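PDB 2HLJ: betainyl-CoA thiolase from Pseudomonas putida, which probably acts on acyl-CoA thioesters, as a hotdog-fold thioesterase or as an acyltransferase that uses betainyl-CoA. Local coordinates for residues G21-A35 with I64-V78. Sequence-based numbering, arbitrary orientation.
Sequences GHLRDAFYLLIFSYA and INYLHEVKLGTEVWV
H22 and K71 form a single backbone bridge, flanked by two backbone hydrogen bonds, L23 N to V70 O (2.7 Å) and L72 N to G21 O. Past this bridge helix 25-35 crosses strand 75-78 at -53°, with the axes 9.0 Å apart. Y28 is one of the two main side chains of the contact, with V78. CB of Y28 points toward 64-78, and with CG anti to the carbonyl carbon (chi1 -69°) the ring lies between L23 CD2 over one face and the edge of Y66 on the opposite one. That edge-to-face pair has planes at 81° and centroids 4.8 Å apart. The Y28 hydroxyl donates to H68 O at 2.7 Å and accepts from a water that also bonds L23 O and V70 N, so a buried polar tip is satisfied on both counts. A phenylalanine here would probably deprive H68 O of this donor and the water of one of its three partners, loosening the 68-70 loop from the helix. Y66 OH reaches back to D25 O in a weak bond, while the D25 carboxylate is held by S33 and T59 of the second subunit. E69 CB sits 4.0 Å above the H22 ring, a CH-pi contact. Farther along, V78 wedges its two methyls among I31, F32 and A35; the I31 CG2 to V78 CG2 approach of 3.5 Å is tight. I64 CD1 meets the edge of the F32 ring. A long helix lying across an antiparallel sheet, whose strand 57-66 pairs with the second subunit, is the hotdog fold of the 4HBT thioesterase family.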
loop_
_atom_site.group_PDB
_atom_site.type_symbol
_atom_site.label_atom_id
_atom_site.label_comp_id
_atom_site.label_asym_id
_atom_site.label_seq_id
_atom_site.Cartn_x
_atom_site.Cartn_y
_atom_site.Cartn_z
ATOM N N GLY A 21 -14.018 -6.399 12.252
ATOM C CA GLY A 21 -13.949 -7.568 11.387
ATOM C C GLY A 21 -13.658 -7.226 9.944
ATOM O O GLY A 21 -13.825 -8.078 9.075
ATOM N N HIS A 22 -13.151 -6.013 9.698
ATOM C CA HIS A 22 -12.772 -5.611 8.336
ATOM C C HIS A 22 -11.274 -5.655 8.080
ATOM O O HIS A 22 -10.470 -5.211 8.897
ATOM C CB HIS A 22 -13.290 -4.231 8.021
ATOM C CG HIS A 22 -14.775 -4.180 7.906
ATOM N ND1 HIS A 22 -15.507 -3.066 8.236
ATOM C CD2 HIS A 22 -15.672 -5.136 7.566
ATOM C CE1 HIS A 22 -16.790 -3.325 8.070
ATOM N NE2 HIS A 22 -16.918 -4.569 7.651
ATOM N N LEU A 23 -10.925 -6.180 6.910
ATOM C CA LEU A 23 -9.555 -6.264 6.451
ATOM C C LEU A 23 -8.905 -4.869 6.518
ATOM O O LEU A 23 -9.414 -3.899 5.936
ATOM C CB LEU A 23 -9.542 -6.827 5.030
ATOM C CG LEU A 23 -8.181 -7.104 4.366
ATOM C CD1 LEU A 23 -7.355 -8.064 5.189
ATOM C CD2 LEU A 23 -8.382 -7.616 2.968
ATOM N N ARG A 24 -7.792 -4.773 7.246
ATOM C CA ARG A 24 -7.007 -3.521 7.316
ATOM C C ARG A 24 -6.360 -3.219 5.962
ATOM O O ARG A 24 -5.972 -4.152 5.229
ATOM C CB ARG A 24 -5.952 -3.618 8.434
ATOM C CG ARG A 24 -5.012 -2.401 8.515
ATOM C CD ARG A 24 -3.898 -2.644 9.501
ATOM N NE ARG A 24 -4.388 -2.731 10.870
ATOM C CZ ARG A 24 -4.692 -1.666 11.611
ATOM N NH1 ARG A 24 -4.579 -0.411 11.127
ATOM N NH2 ARG A 24 -5.134 -1.862 12.841
ATOM N N ASP A 25 -6.255 -1.930 5.634
ATOM C CA ASP A 25 -5.761 -1.454 4.342
ATOM C C ASP A 25 -4.424 -2.093 3.950
ATOM O O ASP A 25 -4.244 -2.527 2.800
ATOM C CB ASP A 25 -5.631 0.098 4.313
ATOM C CG ASP A 25 -4.825 0.688 5.509
ATOM O OD1 ASP A 25 -4.224 -0.043 6.366
ATOM O OD2 ASP A 25 -4.842 1.922 5.604
ATOM N N ALA A 26 -3.508 -2.215 4.911
ATOM C CA ALA A 26 -2.171 -2.724 4.577
ATOM C C ALA A 26 -2.189 -4.205 4.163
ATOM O O ALA A 26 -1.318 -4.677 3.416
ATOM C CB ALA A 26 -1.222 -2.502 5.733
ATOM N N PHE A 27 -3.176 -4.941 4.669
ATOM C CA PHE A 27 -3.252 -6.370 4.434
ATOM C C PHE A 27 -3.876 -6.674 3.071
ATOM O O PHE A 27 -3.648 -7.757 2.532
ATOM C CB PHE A 27 -3.934 -7.107 5.589
ATOM C CG PHE A 27 -3.098 -7.155 6.853
ATOM C CD1 PHE A 27 -1.840 -7.708 6.838
ATOM C CD2 PHE A 27 -3.564 -6.610 8.045
ATOM C CE1 PHE A 27 -1.056 -7.725 7.991
ATOM C CE2 PHE A 27 -2.797 -6.615 9.181
ATOM C CZ PHE A 27 -1.535 -7.177 9.151
ATOM N N TYR A 28 -4.615 -5.729 2.484
ATOM C CA TYR A 28 -4.958 -5.877 1.044
ATOM C C TYR A 28 -3.647 -5.883 0.255
ATOM O O TYR A 28 -3.428 -6.750 -0.594
ATOM C CB TYR A 28 -5.779 -4.727 0.515
ATOM C CG TYR A 28 -7.210 -4.524 0.953
ATOM C CD1 TYR A 28 -7.505 -3.986 2.188
ATOM C CD2 TYR A 28 -8.274 -4.737 0.060
ATOM C CE1 TYR A 28 -8.798 -3.741 2.556
ATOM C CE2 TYR A 28 -9.583 -4.476 0.415
ATOM C CZ TYR A 28 -9.843 -3.968 1.677
ATOM O OH TYR A 28 -11.141 -3.681 2.080
ATOM N N LEU A 29 -2.758 -4.934 0.571
ATOM C CA LEU A 29 -1.429 -4.870 -0.058
ATOM C C LEU A 29 -0.539 -6.072 0.248
ATOM O O LEU A 29 0.211 -6.493 -0.616
ATOM C CB LEU A 29 -0.706 -3.548 0.247
ATOM C CG LEU A 29 0.387 -3.111 -0.732
ATOM C CD1 LEU A 29 -0.162 -2.697 -2.123
ATOM C CD2 LEU A 29 1.188 -1.923 -0.138
ATOM N N LEU A 30 -0.630 -6.652 1.451
ATOM C CA LEU A 30 0.078 -7.887 1.742
ATOM C C LEU A 30 -0.341 -9.044 0.840
ATOM O O LEU A 30 0.515 -9.797 0.324
ATOM C CB LEU A 30 -0.069 -8.293 3.230
ATOM C CG LEU A 30 0.765 -9.505 3.611
ATOM C CD1 LEU A 30 2.246 -9.262 3.357
ATOM C CD2 LEU A 30 0.526 -9.950 5.067
ATOM N N ILE A 31 -1.649 -9.212 0.669
ATOM C CA ILE A 31 -2.197 -10.243 -0.225
ATOM C C ILE A 31 -1.679 -10.018 -1.636
ATOM O O ILE A 31 -1.220 -10.943 -2.291
ATOM C CB ILE A 31 -3.754 -10.213 -0.228
ATOM C CG1 ILE A 31 -4.306 -10.628 1.122
ATOM C CG2 ILE A 31 -4.324 -11.036 -1.382
ATOM C CD1 ILE A 31 -5.727 -10.173 1.324
ATOM N N PHE A 32 -1.697 -8.777 -2.108
ATOM C CA PHE A 32 -1.072 -8.496 -3.399
ATOM C C PHE A 32 0.453 -8.777 -3.464
ATOM O O PHE A 32 0.951 -9.239 -4.501
ATOM C CB PHE A 32 -1.359 -7.051 -3.856
ATOM C CG PHE A 32 -2.807 -6.736 -4.128
ATOM C CD1 PHE A 32 -3.699 -7.676 -4.631
ATOM C CD2 PHE A 32 -3.249 -5.410 -4.009
ATOM C CE1 PHE A 32 -5.010 -7.322 -4.926
ATOM C CE2 PHE A 32 -4.557 -5.078 -4.228
ATOM C CZ PHE A 32 -5.439 -6.013 -4.728
ATOM N N SER A 33 1.187 -8.542 -2.372
ATOM C CA SER A 33 2.651 -8.831 -2.309
ATOM C C SER A 33 2.921 -10.315 -2.491
ATOM O O SER A 33 3.852 -10.713 -3.193
ATOM C CB SER A 33 3.261 -8.382 -0.958
ATOM O OG SER A 33 4.678 -8.156 -1.020
ATOM N N TYR A 34 2.130 -11.120 -1.811
ATOM C CA TYR A 34 2.207 -12.556 -1.943
ATOM C C TYR A 34 1.869 -12.961 -3.369
ATOM O O TYR A 34 2.478 -13.853 -3.900
ATOM C CB TYR A 34 1.266 -13.245 -0.989
ATOM C CG TYR A 34 1.608 -13.137 0.486
ATOM C CD1 TYR A 34 2.923 -12.973 0.931
ATOM C CD2 TYR A 34 0.614 -13.266 1.436
ATOM C CE1 TYR A 34 3.215 -12.890 2.293
ATOM C CE2 TYR A 34 0.897 -13.215 2.785
ATOM C CZ TYR A 34 2.191 -13.019 3.215
ATOM O OH TYR A 34 2.447 -12.952 4.577
ATOM N N ALA A 35 0.920 -12.268 -3.978
ATOM C CA ALA A 35 0.581 -12.497 -5.388
ATOM C C ALA A 35 1.767 -12.205 -6.310
ATOM O O ALA A 35 2.009 -12.953 -7.271
ATOM C CB ALA A 35 -0.615 -11.653 -5.803
ATOM N N ILE A 64 -3.065 2.135 -4.670
ATOM C CA ILE A 64 -4.096 1.176 -4.370
ATOM C C ILE A 64 -5.420 1.857 -4.154
ATOM O O ILE A 64 -5.518 2.856 -3.439
ATOM C CB ILE A 64 -3.695 0.228 -3.202
ATOM C CG1 ILE A 64 -4.851 -0.674 -2.841
ATOM C CG2 ILE A 64 -3.259 0.968 -2.000
ATOM C CD1 ILE A 64 -4.361 -1.840 -2.034
ATOM N N ASN A 65 -6.428 1.337 -4.840
ATOM C CA ASN A 65 -7.802 1.774 -4.641
ATOM C C ASN A 65 -8.563 0.738 -3.886
ATOM O O ASN A 65 -8.568 -0.414 -4.297
ATOM C CB ASN A 65 -8.455 1.985 -5.974
ATOM C CG ASN A 65 -7.804 3.101 -6.720
ATOM O OD1 ASN A 65 -6.747 2.918 -7.326
ATOM N ND2 ASN A 65 -8.381 4.284 -6.621
ATOM N N TYR A 66 -9.267 1.155 -2.836
ATOM C CA TYR A 66 -10.062 0.222 -2.039
ATOM C C TYR A 66 -11.531 0.515 -2.303
ATOM O O TYR A 66 -12.004 1.584 -1.953
ATOM C CB TYR A 66 -9.769 0.407 -0.558
ATOM C CG TYR A 66 -8.316 0.292 -0.168
ATOM C CD1 TYR A 66 -7.481 1.419 -0.144
ATOM C CD2 TYR A 66 -7.798 -0.915 0.305
ATOM C CE1 TYR A 66 -6.170 1.320 0.263
ATOM C CE2 TYR A 66 -6.509 -1.003 0.726
ATOM C CZ TYR A 66 -5.690 0.095 0.691
ATOM O OH TYR A 66 -4.385 -0.054 1.118
ATOM N N LEU A 67 -12.212 -0.405 -2.991
ATOM C CA LEU A 67 -13.603 -0.214 -3.400
ATOM C C LEU A 67 -14.577 -0.796 -2.384
ATOM O O LEU A 67 -15.671 -0.278 -2.234
ATOM C CB LEU A 67 -13.844 -0.815 -4.791
ATOM C CG LEU A 67 -13.070 -0.210 -5.972
ATOM C CD1 LEU A 67 -13.110 1.332 -5.969
ATOM C CD2 LEU A 67 -11.638 -0.657 -6.031
ATOM N N HIS A 68 -14.169 -1.845 -1.667
ATOM C CA HIS A 68 -15.049 -2.546 -0.749
ATOM C C HIS A 68 -14.304 -3.122 0.437
ATOM O O HIS A 68 -13.145 -3.576 0.347
ATOM C CB HIS A 68 -15.749 -3.686 -1.466
ATOM C CG HIS A 68 -16.629 -3.223 -2.574
ATOM N ND1 HIS A 68 -17.896 -2.733 -2.351
ATOM C CD2 HIS A 68 -16.410 -3.118 -3.904
ATOM C CE1 HIS A 68 -18.432 -2.372 -3.504
ATOM N NE2 HIS A 68 -17.547 -2.586 -4.461
ATOM N N GLU A 69 -14.985 -3.057 1.562
ATOM C CA GLU A 69 -14.553 -3.736 2.786
ATOM C C GLU A 69 -14.557 -5.227 2.555
ATOM O O GLU A 69 -15.347 -5.755 1.762
ATOM C CB GLU A 69 -15.462 -3.366 3.966
ATOM C CG GLU A 69 -16.836 -4.065 3.958
ATOM C CD GLU A 69 -17.751 -3.619 2.789
ATOM O OE1 GLU A 69 -17.551 -2.499 2.241
ATOM O OE2 GLU A 69 -18.673 -4.387 2.423
ATOM N N VAL A 70 -13.670 -5.915 3.259
ATOM C CA VAL A 70 -13.595 -7.352 3.177
ATOM C C VAL A 70 -13.637 -7.869 4.592
ATOM O O VAL A 70 -12.881 -7.428 5.453
ATOM C CB VAL A 70 -12.316 -7.797 2.435
ATOM C CG1 VAL A 70 -12.250 -9.285 2.354
ATOM C CG2 VAL A 70 -12.288 -7.175 1.027
ATOM N N LYS A 71 -14.557 -8.784 4.839
ATOM C CA LYS A 71 -14.844 -9.214 6.177
ATOM C C LYS A 71 -14.041 -10.476 6.548
ATOM O O LYS A 71 -13.612 -11.262 5.691
ATOM C CB LYS A 71 -16.360 -9.454 6.356
ATOM C CG LYS A 71 -17.266 -8.231 6.173
ATOM C CD LYS A 71 -18.718 -8.651 6.298
ATOM C CE LYS A 71 -19.702 -7.498 6.101
ATOM N NZ LYS A 71 -19.520 -6.375 7.076
ATOM N N LEU A 72 -13.865 -10.673 7.841
ATOM C CA LEU A 72 -13.338 -11.946 8.369
ATOM C C LEU A 72 -13.887 -13.195 7.668
ATOM O O LEU A 72 -15.092 -13.340 7.509
ATOM C CB LEU A 72 -13.670 -12.059 9.845
ATOM C CG LEU A 72 -13.101 -13.271 10.598
ATOM C CD1 LEU A 72 -11.566 -13.209 10.609
ATOM C CD2 LEU A 72 -13.636 -13.262 12.022
ATOM N N GLY A 73 -12.992 -14.096 7.257
ATOM C CA GLY A 73 -13.383 -15.392 6.680
ATOM C C GLY A 73 -13.711 -15.364 5.206
ATOM O O GLY A 73 -13.973 -16.398 4.594
ATOM N N THR A 74 -13.677 -14.195 4.597
ATOM C CA THR A 74 -13.913 -14.119 3.199
ATOM C C THR A 74 -12.790 -14.828 2.427
ATOM O O THR A 74 -11.586 -14.615 2.712
ATOM C CB THR A 74 -14.021 -12.664 2.754
ATOM O OG1 THR A 74 -15.050 -12.010 3.513
ATOM C CG2 THR A 74 -14.374 -12.595 1.285
ATOM N N GLU A 75 -13.187 -15.688 1.477
ATOM C CA GLU A 75 -12.246 -16.334 0.558
ATOM C C GLU A 75 -12.023 -15.390 -0.601
ATOM O O GLU A 75 -12.957 -15.043 -1.292
ATOM C CB GLU A 75 -12.803 -17.659 0.051
ATOM C CG GLU A 75 -12.952 -18.693 1.181
ATOM C CD GLU A 75 -13.981 -19.802 0.870
ATOM O OE1 GLU A 75 -15.202 -19.506 0.804
ATOM O OE2 GLU A 75 -13.559 -20.969 0.733
ATOM N N VAL A 76 -10.781 -14.984 -0.805
ATOM C CA VAL A 76 -10.474 -14.010 -1.826
ATOM C C VAL A 76 -9.377 -14.552 -2.721
ATOM O O VAL A 76 -8.630 -15.444 -2.327
ATOM C CB VAL A 76 -10.052 -12.621 -1.223
ATOM C CG1 VAL A 76 -11.204 -11.985 -0.416
ATOM C CG2 VAL A 76 -8.736 -12.703 -0.394
ATOM N N TRP A 77 -9.284 -13.994 -3.920
ATOM C CA TRP A 77 -8.206 -14.305 -4.839
ATOM C C TRP A 77 -7.730 -13.060 -5.558
ATOM O O TRP A 77 -8.465 -12.066 -5.681
ATOM C CB TRP A 77 -8.618 -15.387 -5.877
ATOM C CG TRP A 77 -9.598 -15.002 -6.910
ATOM C CD1 TRP A 77 -9.334 -14.381 -8.112
ATOM C CD2 TRP A 77 -11.005 -15.250 -6.893
ATOM N NE1 TRP A 77 -10.500 -14.222 -8.817
ATOM C CE2 TRP A 77 -11.538 -14.732 -8.085
ATOM C CE3 TRP A 77 -11.878 -15.843 -5.968
ATOM C CZ2 TRP A 77 -12.904 -14.779 -8.378
ATOM C CZ3 TRP A 77 -13.224 -15.900 -6.274
ATOM C CH2 TRP A 77 -13.723 -15.352 -7.458
ATOM N N VAL A 78 -6.498 -13.147 -6.063
ATOM C CA VAL A 78 -5.896 -12.060 -6.823
ATOM C C VAL A 78 -5.828 -12.391 -8.284
ATOM O O VAL A 78 -5.396 -13.479 -8.645
ATOM C CB VAL A 78 -4.450 -11.769 -6.317
ATOM C CG1 VAL A 78 -3.894 -10.531 -6.968
ATOM C CG2 VAL A 78 -4.441 -11.642 -4.821
HETATM O O HOH W 1 -11.819 -4.063 4.680
#